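Local coordinates for protein exopolygalacturonate lyase (Vibrio vulnificus, PDB 5A29) that probably cleaves pectate chains by beta-elimination, as a manganese-binding family 2 polysaccharide lyase, at residues A[280-288]-A[322-331]. Numbering follows the deposited sequence.
With SRT (S,R meso-tartaric acid), chain D.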
# COMPACT_ATOMS: atom_id res chain seq x y z
N ALA A 280 2.44 -1.52 -22.11
CA ALA A 280 1.76 -1.77 -20.80
C ALA A 280 2.82 -2.08 -19.74
O ALA A 280 3.80 -2.83 -19.99
CB ALA A 280 0.74 -2.94 -20.92
N PRO A 281 2.63 -1.57 -18.51
CA PRO A 281 3.57 -1.84 -17.43
C PRO A 281 3.54 -3.34 -16.98
O PRO A 281 2.59 -4.10 -17.30
CB PRO A 281 3.08 -0.93 -16.31
CG PRO A 281 1.56 -0.96 -16.51
CD PRO A 281 1.38 -0.93 -18.02
N VAL A 282 4.61 -3.74 -16.32
CA VAL A 282 4.77 -5.13 -15.83
C VAL A 282 4.92 -5.22 -14.33
O VAL A 282 5.23 -4.22 -13.60
CB VAL A 282 5.99 -5.83 -16.50
CG1 VAL A 282 5.64 -6.05 -17.97
CG2 VAL A 282 7.24 -4.94 -16.32
N TYR A 283 4.72 -6.44 -13.82
CA TYR A 283 4.65 -6.62 -12.37
C TYR A 283 6.06 -6.85 -11.81
O TYR A 283 6.32 -6.68 -10.64
CB TYR A 283 3.73 -7.81 -12.06
CG TYR A 283 3.55 -8.09 -10.58
CD1 TYR A 283 2.76 -7.22 -9.80
CD2 TYR A 283 4.15 -9.21 -9.97
CE1 TYR A 283 2.55 -7.48 -8.48
CE2 TYR A 283 3.96 -9.48 -8.61
CZ TYR A 283 3.19 -8.57 -7.88
OH TYR A 283 2.92 -8.79 -6.57
N GLN A 284 6.98 -7.36 -12.66
CA GLN A 284 8.37 -7.60 -12.21
C GLN A 284 9.23 -7.60 -13.50
O GLN A 284 8.69 -7.69 -14.63
CB GLN A 284 8.53 -8.93 -11.45
CG GLN A 284 8.22 -10.18 -12.30
CD GLN A 284 7.83 -11.33 -11.38
OE1 GLN A 284 6.70 -11.37 -10.85
NE2 GLN A 284 8.73 -12.27 -11.18
N PHE A 285 10.54 -7.58 -13.32
CA PHE A 285 11.44 -7.41 -14.50
C PHE A 285 12.35 -8.62 -14.69
O PHE A 285 13.17 -8.62 -15.62
CB PHE A 285 12.28 -6.11 -14.48
CG PHE A 285 13.09 -5.90 -13.23
CD1 PHE A 285 12.56 -5.22 -12.14
CD2 PHE A 285 14.42 -6.33 -13.14
CE1 PHE A 285 13.31 -4.99 -10.97
CE2 PHE A 285 15.18 -6.10 -12.01
CZ PHE A 285 14.66 -5.41 -10.91
N THR A 286 12.17 -9.65 -13.85
CA THR A 286 12.92 -10.92 -14.05
C THR A 286 11.98 -12.09 -13.75
O THR A 286 11.00 -11.89 -13.03
CB THR A 286 14.14 -11.04 -13.13
OG1 THR A 286 13.77 -10.91 -11.75
CG2 THR A 286 15.24 -9.99 -13.47
N SER A 287 12.28 -13.30 -14.26
CA SER A 287 11.59 -14.54 -13.89
C SER A 287 12.54 -15.43 -13.15
O SER A 287 13.78 -15.31 -13.26
CB SER A 287 11.18 -15.37 -15.14
OG SER A 287 10.14 -14.76 -15.89
N PRO A 288 11.96 -16.35 -12.38
CA PRO A 288 12.73 -17.34 -11.66
C PRO A 288 13.24 -18.42 -12.62
O PRO A 288 12.50 -18.93 -13.48
CB PRO A 288 11.71 -17.97 -10.72
CG PRO A 288 10.41 -17.78 -11.35
CD PRO A 288 10.50 -16.50 -12.20
N ARG A 322 4.75 -15.18 -18.69
CA ARG A 322 5.82 -15.11 -17.73
C ARG A 322 5.27 -14.20 -16.63
O ARG A 322 4.44 -13.34 -16.91
CB ARG A 322 7.10 -14.46 -18.34
CG ARG A 322 7.75 -15.34 -19.47
CD ARG A 322 8.21 -16.71 -18.94
NE ARG A 322 8.86 -17.50 -20.01
CZ ARG A 322 8.26 -18.17 -21.00
NH1 ARG A 322 6.93 -18.31 -21.08
NH2 ARG A 322 9.03 -18.76 -21.93
N GLU A 323 5.82 -14.33 -15.45
CA GLU A 323 5.16 -13.70 -14.24
C GLU A 323 4.98 -12.19 -14.34
O GLU A 323 3.95 -11.63 -13.85
CB GLU A 323 5.93 -14.05 -12.97
CG GLU A 323 5.79 -15.55 -12.65
CD GLU A 323 6.63 -15.98 -11.46
OE1 GLU A 323 6.76 -15.21 -10.43
OE2 GLU A 323 7.12 -17.13 -11.46
N GLY A 324 5.99 -11.52 -14.90
CA GLY A 324 5.89 -10.03 -15.00
C GLY A 324 4.80 -9.56 -15.92
O GLY A 324 4.31 -8.44 -15.78
N ASN A 325 4.38 -10.40 -16.87
CA ASN A 325 3.34 -10.01 -17.80
C ASN A 325 1.92 -10.30 -17.33
O ASN A 325 0.97 -9.87 -18.00
CB ASN A 325 3.53 -10.69 -19.17
CG ASN A 325 4.91 -10.37 -19.75
OD1 ASN A 325 5.26 -9.19 -19.91
ND2 ASN A 325 5.70 -11.40 -20.03
N VAL A 326 1.77 -10.88 -16.16
CA VAL A 326 0.39 -11.09 -15.61
C VAL A 326 -0.13 -9.80 -14.90
O VAL A 326 0.51 -9.34 -13.94
CB VAL A 326 0.41 -12.24 -14.60
CG1 VAL A 326 -0.96 -12.39 -13.90
CG2 VAL A 326 0.78 -13.57 -15.32
N LEU A 327 -1.22 -9.24 -15.39
CA LEU A 327 -1.74 -7.99 -14.85
C LEU A 327 -3.13 -8.29 -14.15
O LEU A 327 -3.92 -7.37 -13.95
CB LEU A 327 -1.96 -6.94 -15.93
CG LEU A 327 -0.64 -6.66 -16.70
CD1 LEU A 327 -0.91 -5.47 -17.63
CD2 LEU A 327 0.46 -6.29 -15.73
N PHE A 328 -3.39 -9.53 -13.79
CA PHE A 328 -4.64 -9.85 -13.02
C PHE A 328 -4.23 -10.48 -11.73
O PHE A 328 -3.05 -10.44 -11.29
CB PHE A 328 -5.59 -10.73 -13.87
CG PHE A 328 -4.88 -11.95 -14.52
CD1 PHE A 328 -4.26 -11.85 -15.78
CD2 PHE A 328 -4.83 -13.18 -13.85
CE1 PHE A 328 -3.57 -12.95 -16.36
CE2 PHE A 328 -4.12 -14.27 -14.41
CZ PHE A 328 -3.48 -14.15 -15.66
N LYS A 329 -5.24 -10.94 -10.98
CA LYS A 329 -4.96 -11.51 -9.68
C LYS A 329 -4.29 -10.49 -8.77
O LYS A 329 -3.34 -10.79 -8.01
CB LYS A 329 -4.23 -12.92 -9.80
CG LYS A 329 -4.38 -13.73 -8.48
CD LYS A 329 -3.28 -14.78 -8.25
CE LYS A 329 -1.81 -14.20 -8.16
NZ LYS A 329 -1.41 -13.08 -7.18
N SER A 330 -4.84 -9.24 -8.82
CA SER A 330 -4.32 -8.09 -8.04
C SER A 330 -2.94 -7.55 -8.39
O SER A 330 -2.45 -6.60 -7.73
CB SER A 330 -4.32 -8.39 -6.54
OG SER A 330 -5.67 -8.71 -6.18
N ASN A 331 -2.27 -8.18 -9.36
CA ASN A 331 -1.02 -7.57 -9.83
C ASN A 331 -1.27 -6.15 -10.35
O ASN A 331 -0.42 -5.31 -10.13
CB ASN A 331 -0.36 -8.40 -10.95
CG ASN A 331 0.34 -9.66 -10.40
OD1 ASN A 331 0.29 -9.97 -9.21
ND2 ASN A 331 0.97 -10.45 -11.30
O1 SRT D . 5.36 -1.81 -11.73
O11 SRT D . 5.65 -1.59 -13.87
C1 SRT D . 5.52 -1.10 -12.74
C2 SRT D . 5.69 0.38 -12.45
O2 SRT D . 7.03 0.56 -12.74
C3 SRT D . 4.91 1.49 -13.19
O3 SRT D . 4.16 1.03 -14.28
C4 SRT D . 3.97 2.35 -12.36
O4 SRT D . 4.01 3.56 -12.70
O41 SRT D . 3.25 1.86 -11.41
O HOH W 1 4.95 -13.04 -9.74
O HOH W 2 9.07 -14.98 -9.32
O HOH W 3 8.67 -12.31 -15.74
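Tyr283 lays one ring face on the carboxamide of Asn331, the planes 4° apart and Asn331 OD1 3.4 Å from Tyr283 CE1, above the middle of the ring. The tyrosine reaches it with CG anti to its backbone N (chi1 -179°), while Asn331 ND2 donates one N-H to Val326 O at 2.9 Å, fixing the amide's rotation. Tyr283 OH bonds a polar side chain of the bound peptide.

One direct hydrogen bond joins the backbones: Tyr283 N donates to a lone pair of Gly324 O at 2.8 Å, nearly straight at 169°. Gln284 CG packs at 3.6 Å on CA of Gly324, in the 3-10 turn 323-325. Within the (alpha/alpha)7-barrel fold of this family, segment 280-288 runs into strand 287-288, parallel to 227-228, and loop 322-331 enters helix 331-349 through a type I' turn, Phe328 to Asn331.

Waters also bridge the segments: one donates to both Gln284 OE1 and Glu323 OE1; another accepts from Gly324 N and donates to Ser287 OG. Gln284 NE2 donates directly to Thr286 O, Ser287 OG bonds Asp307, and Glu323 OE2, salt-bridged to Arg308, sits 3.4 Å from Pro288 CG.

Leu327 CD2 lies 3.4 Å from Pro281 O, a buried carbonyl without a polar partner; Leu327 CD1 reaches Ala280 CB at 4.5 Å, and Leu327 and Pro281 both meet Phe366. Pro281 and Val282 line a tartrate pocket, Pro281 CB 3.0 Å from tartrate O3.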